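PDB 1WU4: reducing end xylose-releasing exo-oligoxylanase from Bacillus halodurans, which hydrolyses short xylooligosaccharides of three or more units, releasing xylose from the reducing end with inversion of anomeric configuration. Local coordinates for residues 72-77 with 264-269; 257-262 with 311-316. The protein carries 1 engineered substitution. All blocks are in the same frame, centred on the assembly; numbering follows the deposited sequence.

Contact 1: 72-77 with 264-269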
ATOM      1  N   MET A  72      -7.856  -5.331   4.567  1.00  8.86           N
ATOM      2  CA  MET A  72      -7.801  -5.348   6.020  1.00  8.35           C
ATOM      3  C   MET A  72      -6.539  -4.639   6.508  1.00  8.48           C
ATOM      4  O   MET A  72      -6.595  -3.849   7.451  1.00  8.32           O
ATOM      5  CB  MET A  72      -7.847  -6.789   6.539  1.00 10.72           C
ATOM      6  CG  MET A  72      -9.158  -7.503   6.217  1.00 10.30           C
ATOM      7  SD  MET A  72     -10.599  -6.686   6.960  1.00 10.74           S
ATOM      8  CE  MET A  72     -10.845  -7.720   8.421  1.00 10.89           C
ATOM      9  N   SER A  73      -5.403  -4.914   5.866  1.00  9.17           N
ATOM     10  CA  SER A  73      -4.158  -4.267   6.267  1.00  9.10           C
ATOM     11  C   SER A  73      -4.229  -2.766   5.967  1.00  8.27           C
ATOM     12  O   SER A  73      -3.733  -1.950   6.744  1.00  7.60           O
ATOM     13  CB  SER A  73      -2.954  -4.920   5.568  1.00 11.19           C
ATOM     14  OG  SER A  73      -2.977  -4.732   4.167  1.00  9.70           O
ATOM     15  N   TYR A  74      -4.852  -2.403   4.849  1.00  8.31           N
ATOM     16  CA  TYR A  74      -5.018  -0.992   4.506  1.00  7.89           C
ATOM     17  C   TYR A  74      -5.876  -0.333   5.584  1.00  8.45           C
ATOM     18  O   TYR A  74      -5.568   0.760   6.059  1.00  9.33           O
ATOM     19  CB  TYR A  74      -5.745  -0.817   3.168  1.00  9.73           C
ATOM     20  CG  TYR A  74      -4.928  -1.006   1.904  1.00  8.94           C
ATOM     21  CD1 TYR A  74      -3.541  -1.163   1.937  1.00 11.38           C
ATOM     22  CD2 TYR A  74      -5.560  -1.007   0.661  1.00  9.94           C
ATOM     23  CE1 TYR A  74      -2.807  -1.318   0.751  1.00 10.41           C
ATOM     24  CE2 TYR A  74      -4.841  -1.158  -0.519  1.00 10.79           C
ATOM     25  CZ  TYR A  74      -3.470  -1.313  -0.471  1.00 11.02           C
ATOM     26  OH  TYR A  74      -2.775  -1.463  -1.653  1.00 12.15           O
ATOM     27  N   GLY A  75      -6.969  -1.006   5.946  1.00  8.45           N
ATOM     28  CA  GLY A  75      -7.879  -0.485   6.952  1.00  9.65           C
ATOM     29  C   GLY A  75      -7.202  -0.233   8.281  1.00  8.63           C
ATOM     30  O   GLY A  75      -7.458   0.774   8.940  1.00  9.92           O
ATOM     31  N   MET A  76      -6.343  -1.159   8.688  1.00  8.77           N
ATOM     32  CA  MET A  76      -5.615  -1.001   9.935  1.00  7.97           C
ATOM     33  C   MET A  76      -4.663   0.191   9.829  1.00  9.18           C
ATOM     34  O   MET A  76      -4.553   0.983  10.759  1.00  9.08           O
ATOM     35  CB  MET A  76      -4.854  -2.288  10.266  1.00  8.06           C
ATOM     36  CG  MET A  76      -5.765  -3.370  10.828  1.00  9.52           C
ATOM     37  SD  MET A  76      -5.030  -5.011  10.842  1.00  9.88           S
ATOM     38  CE  MET A  76      -3.640  -4.757  11.940  1.00 12.71           C
ATOM     39  N   MET A  77      -3.990   0.334   8.691  1.00  9.12           N
ATOM     40  CA  MET A  77      -3.082   1.462   8.519  1.00  9.20           C
ATOM     41  C   MET A  77      -3.867   2.776   8.570  1.00  8.71           C
ATOM     42  O   MET A  77      -3.439   3.741   9.204  1.00  9.41           O
ATOM     43  CB  MET A  77      -2.326   1.356   7.191  1.00  8.91           C
ATOM     44  CG  MET A  77      -1.319   2.484   6.962  1.00  9.71           C
ATOM     45  SD  MET A  77      -0.078   2.633   8.268  1.00  9.04           S
ATOM     46  CE  MET A  77       1.106   1.401   7.743  1.00 11.85           C
ATOM     47  N   SER A 264      -0.112  -1.803 -10.660  1.00  7.90           N
ATOM     48  CA  SER A 264       0.896  -0.807 -11.020  1.00  8.64           C
ATOM     49  C   SER A 264       0.688   0.606 -10.505  1.00  7.84           C
ATOM     50  O   SER A 264       1.655   1.316 -10.234  1.00  9.01           O
ATOM     51  CB  SER A 264       1.018  -0.713 -12.545  1.00  9.08           C
ATOM     52  OG  SER A 264       1.111  -1.985 -13.154  1.00  9.93           O
ATOM     53  N   TYR A 265      -0.567   1.025 -10.403  1.00  9.42           N
ATOM     54  CA  TYR A 265      -0.869   2.382  -9.975  1.00  8.52           C
ATOM     55  C   TYR A 265      -0.208   2.760  -8.658  1.00  9.28           C
ATOM     56  O   TYR A 265       0.188   3.909  -8.461  1.00  9.62           O
ATOM     57  CB  TYR A 265      -2.384   2.576  -9.867  1.00  8.24           C
ATOM     58  CG  TYR A 265      -3.156   2.245 -11.129  1.00  8.62           C
ATOM     59  CD1 TYR A 265      -2.512   2.123 -12.364  1.00  9.36           C
ATOM     60  CD2 TYR A 265      -4.540   2.069 -11.090  1.00  9.67           C
ATOM     61  CE1 TYR A 265      -3.229   1.834 -13.525  1.00  9.49           C
ATOM     62  CE2 TYR A 265      -5.263   1.783 -12.245  1.00  9.44           C
ATOM     63  CZ  TYR A 265      -4.605   1.666 -13.454  1.00  9.36           C
ATOM     64  OH  TYR A 265      -5.322   1.378 -14.589  1.00 10.14           O
ATOM     65  N   ARG A 266      -0.073   1.789  -7.763  1.00  8.55           N
ATOM     66  CA  ARG A 266       0.511   2.050  -6.457  1.00  8.94           C
ATOM     67  C   ARG A 266       1.992   2.398  -6.460  1.00  8.06           C
ATOM     68  O   ARG A 266       2.492   2.973  -5.495  1.00  8.72           O
ATOM     69  CB  ARG A 266       0.241   0.862  -5.536  1.00  8.49           C
ATOM     70  CG  ARG A 266      -1.246   0.652  -5.317  1.00  9.60           C
ATOM     71  CD  ARG A 266      -1.556  -0.640  -4.595  1.00 10.29           C
ATOM     72  NE  ARG A 266      -1.130  -1.804  -5.361  1.00  9.83           N
ATOM     73  CZ  ARG A 266      -1.534  -3.044  -5.115  1.00 10.51           C
ATOM     74  NH1 ARG A 266      -2.381  -3.280  -4.122  1.00 11.43           N
ATOM     75  NH2 ARG A 266      -1.087  -4.047  -5.858  1.00 10.13           N
ATOM     76  N   VAL A 267       2.696   2.061  -7.536  1.00  8.82           N
ATOM     77  CA  VAL A 267       4.118   2.374  -7.616  1.00  8.63           C
ATOM     78  C   VAL A 267       4.370   3.875  -7.439  1.00  9.00           C
ATOM     79  O   VAL A 267       5.222   4.273  -6.647  1.00  8.22           O
ATOM     80  CB  VAL A 267       4.715   1.883  -8.956  1.00  7.67           C
ATOM     81  CG1 VAL A 267       6.133   2.410  -9.127  1.00 10.86           C
ATOM     82  CG2 VAL A 267       4.717   0.358  -8.991  1.00  9.37           C
ATOM     83  N   ALA A 268       3.624   4.709  -8.159  1.00  8.59           N
ATOM     84  CA  ALA A 268       3.800   6.156  -8.043  1.00  9.08           C
ATOM     85  C   ALA A 268       3.522   6.629  -6.619  1.00  8.11           C
ATOM     86  O   ALA A 268       4.233   7.484  -6.087  1.00 10.15           O
ATOM     87  CB  ALA A 268       2.879   6.879  -9.019  1.00 10.05           C
ATOM     88  N   ALA A 269       2.482   6.072  -6.003  1.00  8.55           N
ATOM     89  CA  ALA A 269       2.126   6.445  -4.638  1.00  7.81           C
ATOM     90  C   ALA A 269       3.231   6.059  -3.662  1.00  7.82           C
ATOM     91  O   ALA A 269       3.583   6.839  -2.777  1.00  8.99           O
ATOM     92  CB  ALA A 269       0.814   5.781  -4.230  1.00  9.39           C
TER

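Contact 2: 257-262 with 311-316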
ATOM      1  N   TYR A 257      -0.433 -10.179 -16.549  1.00 10.33           N
ATOM      2  CA  TYR A 257      -0.051  -9.158 -15.575  1.00 10.09           C
ATOM      3  C   TYR A 257       1.219  -8.386 -15.930  1.00 10.40           C
ATOM      4  O   TYR A 257       1.804  -7.723 -15.074  1.00  9.99           O
ATOM      5  CB  TYR A 257       0.120  -9.806 -14.198  1.00  9.24           C
ATOM      6  CG  TYR A 257      -1.173 -10.294 -13.591  1.00 10.67           C
ATOM      7  CD1 TYR A 257      -1.972  -9.442 -12.830  1.00 11.39           C
ATOM      8  CD2 TYR A 257      -1.607 -11.604 -13.793  1.00 11.62           C
ATOM      9  CE1 TYR A 257      -3.175  -9.885 -12.281  1.00 13.34           C
ATOM     10  CE2 TYR A 257      -2.811 -12.058 -13.248  1.00 12.65           C
ATOM     11  CZ  TYR A 257      -3.586 -11.192 -12.495  1.00 15.50           C
ATOM     12  OH  TYR A 257      -4.771 -11.639 -11.951  1.00 18.56           O
ATOM     13  N   GLY A 258       1.636  -8.448 -17.189  1.00  9.07           N
ATOM     14  CA  GLY A 258       2.850  -7.753 -17.579  1.00  8.29           C
ATOM     15  C   GLY A 258       2.692  -6.337 -18.097  1.00 10.16           C
ATOM     16  O   GLY A 258       3.615  -5.808 -18.711  1.00 10.34           O
ATOM     17  N   HIS A 259       1.554  -5.702 -17.832  1.00  9.18           N
ATOM     18  CA  HIS A 259       1.319  -4.351 -18.324  1.00  8.73           C
ATOM     19  C   HIS A 259       1.012  -3.358 -17.209  1.00  9.82           C
ATOM     20  O   HIS A 259       1.015  -3.716 -16.027  1.00  8.91           O
ATOM     21  CB  HIS A 259       0.175  -4.388 -19.341  1.00 11.17           C
ATOM     22  CG  HIS A 259       0.330  -5.470 -20.364  1.00 10.61           C
ATOM     23  ND1 HIS A 259       1.380  -5.500 -21.256  1.00 10.71           N
ATOM     24  CD2 HIS A 259      -0.391  -6.590 -20.594  1.00 10.42           C
ATOM     25  CE1 HIS A 259       1.300  -6.597 -21.991  1.00  9.07           C
ATOM     26  NE2 HIS A 259       0.233  -7.276 -21.607  1.00  9.60           N
ATOM     27  N   PHE A 260       0.776  -2.104 -17.586  1.00  8.78           N
ATOM     28  CA  PHE A 260       0.458  -1.069 -16.611  1.00  9.17           C
ATOM     29  C   PHE A 260      -1.037  -1.123 -16.352  1.00  8.64           C
ATOM     30  O   PHE A 260      -1.842  -0.707 -17.190  1.00 10.04           O
ATOM     31  CB  PHE A 260       0.838   0.319 -17.135  1.00  8.44           C
ATOM     32  CG  PHE A 260       0.682   1.409 -16.110  1.00  8.57           C
ATOM     33  CD1 PHE A 260       1.572   1.508 -15.044  1.00  8.67           C
ATOM     34  CD2 PHE A 260      -0.361   2.323 -16.198  1.00  9.08           C
ATOM     35  CE1 PHE A 260       1.426   2.500 -14.080  1.00  8.45           C
ATOM     36  CE2 PHE A 260      -0.518   3.321 -15.236  1.00  9.36           C
ATOM     37  CZ  PHE A 260       0.379   3.409 -14.175  1.00  8.05           C
ATOM     38  N   PHE A 261      -1.402  -1.657 -15.194  1.00  9.14           N
ATOM     39  CA  PHE A 261      -2.802  -1.776 -14.830  1.00  8.86           C
ATOM     40  C   PHE A 261      -2.977  -1.618 -13.319  1.00  8.69           C
ATOM     41  O   PHE A 261      -2.093  -1.114 -12.630  1.00 10.18           O
ATOM     42  CB  PHE A 261      -3.363  -3.119 -15.319  1.00 12.10           C
ATOM     43  CG  PHE A 261      -4.827  -3.073 -15.685  1.00  9.94           C
ATOM     44  CD1 PHE A 261      -5.713  -4.010 -15.169  1.00 11.46           C
ATOM     45  CD2 PHE A 261      -5.316  -2.100 -16.558  1.00 10.82           C
ATOM     46  CE1 PHE A 261      -7.065  -3.982 -15.514  1.00 14.38           C
ATOM     47  CE2 PHE A 261      -6.667  -2.066 -16.910  1.00 12.14           C
ATOM     48  CZ  PHE A 261      -7.542  -3.010 -16.385  1.00 11.36           C
ATOM     49  N   SER A 262      -4.117  -2.075 -12.812  1.00  9.83           N
ATOM     50  CA  SER A 262      -4.474  -1.940 -11.401  1.00  9.70           C
ATOM     51  C   SER A 262      -3.381  -1.994 -10.332  1.00  8.86           C
ATOM     52  O   SER A 262      -3.257  -1.067  -9.538  1.00 10.74           O
ATOM     53  CB  SER A 262      -5.577  -2.943 -11.073  1.00  9.75           C
ATOM     54  OG  SER A 262      -6.637  -2.806 -12.007  1.00 11.50           O
ATOM     55  N   GLU A 311       2.152   1.842 -25.303  1.00 12.00           N
ATOM     56  CA  GLU A 311       1.171   1.386 -26.285  1.00 13.46           C
ATOM     57  C   GLU A 311      -0.156   1.102 -25.594  1.00 14.03           C
ATOM     58  O   GLU A 311      -0.215   0.351 -24.621  1.00 13.80           O
ATOM     59  CB  GLU A 311       1.662   0.124 -26.998  1.00 15.03           C
ATOM     60  CG  GLU A 311       0.736  -0.338 -28.115  1.00 24.21           C
ATOM     61  CD  GLU A 311       1.267  -1.549 -28.857  1.00 25.83           C
ATOM     62  OE1 GLU A 311       2.402  -1.476 -29.375  1.00 29.78           O
ATOM     63  OE2 GLU A 311       0.549  -2.570 -28.926  1.00 33.60           O
ATOM     64  N   PRO A 312      -1.245   1.700 -26.094  1.00 12.84           N
ATOM     65  CA  PRO A 312      -2.557   1.484 -25.481  1.00 11.63           C
ATOM     66  C   PRO A 312      -3.333   0.256 -25.942  1.00 14.62           C
ATOM     67  O   PRO A 312      -3.244  -0.160 -27.097  1.00 17.45           O
ATOM     68  CB  PRO A 312      -3.297   2.769 -25.822  1.00 13.85           C
ATOM     69  CG  PRO A 312      -2.803   3.042 -27.219  1.00 14.57           C
ATOM     70  CD  PRO A 312      -1.307   2.773 -27.105  1.00 13.57           C
ATOM     71  N   PHE A 313      -4.093  -0.313 -25.012  1.00 13.39           N
ATOM     72  CA  PHE A 313      -4.967  -1.449 -25.280  1.00 13.28           C
ATOM     73  C   PHE A 313      -6.343  -0.814 -25.440  1.00 11.93           C
ATOM     74  O   PHE A 313      -6.537   0.343 -25.065  1.00 12.72           O
ATOM     75  CB  PHE A 313      -5.025  -2.397 -24.079  1.00 11.27           C
ATOM     76  CG  PHE A 313      -3.855  -3.327 -23.967  1.00 13.82           C
ATOM     77  CD1 PHE A 313      -3.937  -4.624 -24.462  1.00 12.36           C
ATOM     78  CD2 PHE A 313      -2.683  -2.921 -23.338  1.00 11.62           C
ATOM     79  CE1 PHE A 313      -2.870  -5.508 -24.330  1.00 14.59           C
ATOM     80  CE2 PHE A 313      -1.607  -3.798 -23.201  1.00 11.82           C
ATOM     81  CZ  PHE A 313      -1.702  -5.095 -23.697  1.00 12.63           C
ATOM     82  N   GLU A 314      -7.297  -1.558 -25.987  1.00 12.98           N
ATOM     83  CA  GLU A 314      -8.647  -1.027 -26.126  1.00 13.73           C
ATOM     84  C   GLU A 314      -9.280  -0.962 -24.741  1.00 12.10           C
ATOM     85  O   GLU A 314     -10.042  -0.047 -24.440  1.00 13.41           O
ATOM     86  CB  GLU A 314      -9.499  -1.927 -27.023  1.00 17.98           C
ATOM     87  CG  GLU A 314      -9.144  -1.875 -28.496  1.00 26.20           C
ATOM     88  CD  GLU A 314     -10.111  -2.676 -29.344  1.00 33.74           C
ATOM     89  OE1 GLU A 314     -11.328  -2.394 -29.286  1.00 38.05           O
ATOM     90  OE2 GLU A 314      -9.658  -3.588 -30.068  1.00 37.94           O
ATOM     91  N   GLU A 315      -8.951  -1.939 -23.901  1.00 12.26           N
ATOM     92  CA  GLU A 315      -9.501  -2.005 -22.552  1.00 10.66           C
ATOM     93  C   GLU A 315      -9.231  -0.758 -21.721  1.00 13.85           C
ATOM     94  O   GLU A 315      -8.101  -0.271 -21.642  1.00 12.09           O
ATOM     95  CB  GLU A 315      -8.962  -3.236 -21.808  1.00 12.86           C
ATOM     96  CG  GLU A 315      -9.413  -3.295 -20.349  1.00 13.89           C
ATOM     97  CD  GLU A 315      -8.999  -4.567 -19.634  1.00 14.77           C
ATOM     98  OE1 GLU A 315      -7.941  -5.141 -19.970  1.00 13.73           O
ATOM     99  OE2 GLU A 315      -9.732  -4.986 -18.712  1.00 16.88           O
ATOM    100  N   LYS A 316     -10.288  -0.243 -21.103  1.00 12.52           N
ATOM    101  CA  LYS A 316     -10.177   0.934 -20.258  1.00 11.37           C
ATOM    102  C   LYS A 316      -9.679   0.533 -18.877  1.00 12.70           C
ATOM    103  O   LYS A 316      -9.822  -0.615 -18.455  1.00 11.90           O
ATOM    104  CB  LYS A 316     -11.541   1.611 -20.094  1.00 14.13           C
ATOM    105  CG  LYS A 316     -12.131   2.211 -21.357  1.00 18.58           C
ATOM    106  CD  LYS A 316     -11.380   3.456 -21.787  1.00 22.80           C
ATOM    107  CE  LYS A 316     -12.121   4.180 -22.898  1.00 25.43           C
ATOM    108  NZ  LYS A 316     -13.470   4.625 -22.449  1.00 26.37           N
TER

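Contact 1: 72-77 with 264-269
Tyr74 on helix 69-81 and Arg266 on helix 265-278 bridge two helices across the interior of the chain. One residue before the tyrosine, Ser73 turns its OG back to the carbonyls of Thr69 and Glu70 within its own helix. Tyr74 instead sends its long side chain across the gap, which is 12.6 Å wide between its CA and the CA of Arg266. With CG beside the backbone N, the ring carries OH to the edge of the guanidinium, where NH1 of Arg266 donates to OH of Tyr74 at 3.1 Å with an N-H...O angle of 150°. The hydroxyl is tilted somewhat from the guanidinium plane, and ring and guanidinium stand nearly perpendicular, at 86°. This is the buried heart of the (alpha/alpha)6 barrel of glycoside hydrolase family 8. CD of Arg266 packs 3.3 Å from OH of Tyr74, and the bend at chi3 (-62°) beyond it turns the guanidinium so that NH1 also reaches that oxygen. Further bonds hold the guanidinium in its orientation: NE to the carbonyl of Asp263 and NH2 to Ser197 OG, with a salt bridge from NH1 to Glu70, probably the proton donor. Tyr132 and Phe367 meet the Tyr74 ring in edge-to-face pairs.

Contact 2: 257-262 with 311-316
The carboxylate of Glu315 is shared between a charge and a ring: OE1 forms a salt bridge with NE of Arg305, while OE2 lies 3.8 Å from CZ of Phe261. Glu315 reaches there with CG anti to the backbone N (chi1 175°) and its chain extended, crossing Phe261 at about a right angle with the carboxylate plane turned 42° from the ring. Arg305 also makes a cation-pi contact with Phe261, which ties ring and carboxylate to one guanidinium. In the plane of the Phe261 ring, the carbonyl O of Lys316 approaches the edge at CE2, 3.8 Å away. The contact lies at the protein surface, where the loop before helix 265-278 of the barrel meets the chain around strand 312-313; backbone hydrogen bonds from Phe313 and Glu315 to Arg305 hold that chain beside strand 304-306. Farther out, Phe313 points its edge at the face of His259 in a tilted edge-to-face pair, ring centroids 4.8 Å apart and planes at 57°. CZ of Phe313 sits over the middle of the imidazole, 3.6 Å from NE2 of His259, and CE2 of Phe313 is 3.8 Å from CG of His259. An alanine in place of His259 would probably leave the edge of Phe313 without its aromatic face and the phenyl ring freer to turn.

The centres of contacts 1 and 2 lie about 20 Å apart, one in the middle of the chain and the other at its surface, yet residues 257-262 run almost directly into 264-269. Asp263, probably the proton acceptor, is the single residue between them. The side chain of Arg266 is about 3 Å from those of Asp263 and Glu70, which places contact 1 probably within the active site, whereas the side chain of Phe261 in contact 2 is about 7 Å from that of Asp263 and about 12 Å from that of Glu70. Ser264 OG braces the junction, bonding to Phe261 N and weakly to His259 O at 3.4 Å. Beside it, CE1 of Tyr265 packs 3.5 Å from CE2 of Phe260.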